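Local coordinates for putative pyruvate dehydrogenase (Rhodopseudomonas palustris, PDB 3IC3), which is of unknown function, though it has been named a putative pyruvate dehydrogenase, and forms a two-chain assembly built from a domain of uncharacterised family, at residues A[57-61]-A[75-79]. Numbering follows the deposited sequence.
Sequences ARHAA and ALERI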
loop_
_atom_site.group_PDB
_atom_site.type_symbol
_atom_site.label_atom_id
_atom_site.label_comp_id
_atom_site.label_asym_id
_atom_site.label_seq_id
_atom_site.Cartn_x
_atom_site.Cartn_y
_atom_site.Cartn_z
ATOM N N ALA A 57 1.682 -6.240 5.586
ATOM C CA ALA A 57 1.034 -7.439 6.115
ATOM C C ALA A 57 1.413 -7.677 7.563
ATOM O O ALA A 57 0.550 -8.000 8.400
ATOM C CB ALA A 57 1.381 -8.659 5.274
ATOM N N ARG A 58 2.697 -7.533 7.871
ATOM C CA ARG A 58 3.166 -7.804 9.222
ATOM C C ARG A 58 2.647 -6.736 10.171
ATOM O O ARG A 58 2.172 -7.047 11.262
ATOM C CB ARG A 58 4.688 -7.933 9.274
ATOM C CG ARG A 58 5.243 -9.202 8.622
ATOM C CD ARG A 58 6.564 -9.597 9.242
ATOM N NE ARG A 58 7.261 -10.655 8.514
ATOM C CZ ARG A 58 7.042 -11.956 8.674
ATOM N NH1 ARG A 58 6.128 -12.385 9.527
ATOM N NH2 ARG A 58 7.734 -12.832 7.964
ATOM N N HIS A 59 2.698 -5.479 9.742
ATOM C CA HIS A 59 2.147 -4.404 10.538
ATOM C C HIS A 59 0.665 -4.651 10.824
ATOM O O HIS A 59 0.232 -4.536 11.976
ATOM C CB HIS A 59 2.323 -3.053 9.869
ATOM C CG HIS A 59 1.581 -1.971 10.570
ATOM N ND1 HIS A 59 2.089 -1.328 11.679
ATOM C CD2 HIS A 59 0.339 -1.478 10.379
ATOM C CE1 HIS A 59 1.204 -0.445 12.106
ATOM N NE2 HIS A 59 0.132 -0.524 11.339
ATOM N N ALA A 60 -0.104 -5.020 9.797
ATOM C CA ALA A 60 -1.520 -5.306 9.965
ATOM C C ALA A 60 -1.769 -6.450 10.943
ATOM O O ALA A 60 -2.692 -6.394 11.753
ATOM C CB ALA A 60 -2.181 -5.655 8.617
ATOM N N ALA A 61 -0.969 -7.496 10.835
ATOM C CA ALA A 61 -1.116 -8.674 11.708
ATOM C C ALA A 61 -0.876 -8.295 13.168
ATOM O O ALA A 61 -1.619 -8.723 14.070
ATOM C CB ALA A 61 -0.159 -9.748 11.277
ATOM N N ALA A 75 -3.262 -14.047 13.296
ATOM C CA ALA A 75 -3.717 -12.830 12.607
ATOM C C ALA A 75 -3.123 -12.732 11.196
ATOM O O ALA A 75 -3.826 -12.387 10.239
ATOM C CB ALA A 75 -3.354 -11.589 13.411
ATOM N N LEU A 76 -1.837 -13.036 11.067
ATOM C CA LEU A 76 -1.211 -12.977 9.760
ATOM C C LEU A 76 -1.831 -14.020 8.829
ATOM O O LEU A 76 -2.121 -13.711 7.690
ATOM C CB LEU A 76 0.280 -13.210 9.842
ATOM C CG LEU A 76 1.047 -13.043 8.536
ATOM C CD1 LEU A 76 0.942 -11.609 7.982
ATOM C CD2 LEU A 76 2.498 -13.433 8.845
ATOM N N GLU A 77 -2.052 -15.237 9.326
ATOM C CA GLU A 77 -2.730 -16.255 8.503
ATOM C C GLU A 77 -4.093 -15.781 7.982
ATOM O O GLU A 77 -4.421 -15.970 6.803
ATOM C CB GLU A 77 -2.890 -17.572 9.292
ATOM C CG GLU A 77 -3.864 -18.578 8.668
ATOM C CD GLU A 77 -3.401 -19.171 7.334
ATOM O OE1 GLU A 77 -2.201 -19.029 7.002
ATOM O OE2 GLU A 77 -4.240 -19.826 6.626
ATOM N N ARG A 78 -4.880 -15.176 8.862
ATOM C CA ARG A 78 -6.190 -14.661 8.522
ATOM C C ARG A 78 -6.117 -13.574 7.448
ATOM O O ARG A 78 -6.888 -13.578 6.480
ATOM C CB ARG A 78 -6.889 -14.095 9.766
ATOM C CG ARG A 78 -7.331 -15.099 10.799
ATOM C CD ARG A 78 -8.432 -16.025 10.307
ATOM N NE ARG A 78 -9.289 -15.443 9.276
ATOM C CZ ARG A 78 -10.454 -14.823 9.480
ATOM N NH1 ARG A 78 -10.972 -14.629 10.712
ATOM N NH2 ARG A 78 -11.102 -14.375 8.422
ATOM N N ILE A 79 -5.190 -12.647 7.625
ATOM C CA ILE A 79 -4.973 -11.590 6.629
ATOM C C ILE A 79 -4.578 -12.170 5.259
ATOM O O ILE A 79 -5.155 -11.762 4.233
ATOM C CB ILE A 79 -3.964 -10.536 7.115
ATOM C CG1 ILE A 79 -4.626 -9.682 8.210
ATOM C CG2 ILE A 79 -3.482 -9.649 5.932
ATOM C CD1 ILE A 79 -3.673 -8.905 9.049
#
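Ala61 is the small bump at the centre of this helix pair. Ala61 CB points toward the facing helix and settles between Ala75, Leu76 and Ile79, 3.8 Å from Leu76 CB and 3.7 Å from Leu76 N. A methyl suits this spot because the helices are close here, with the CA atoms of Ala61 and Leu76 only 4.7 Å apart. The larger bumps come from the other helix. Leu76 sends CD1 to within 4.0 Å of Ala57 CB, while Ile79 lays CD1 3.6 Å from Ala60 CB and 3.5 Å from Ala61 N; the short alanine side chains leave a hollow low enough to receive both. Leu76 CD2 lies 3.8 Å from Arg58 NH1, where the end of Arg58, in the conformer given, reaches back to the partly exposed edge. Ala60 and Ile79 also touch Trp49 and Leu53 of the second subunit, respectively. No hydrogen bond crosses; the segment axes come within 8.9 Å and their N-to-C directions differ by 122°, so helices 46-66 and 72-87, joined by a short loop, form a steeply crossed helical hairpin.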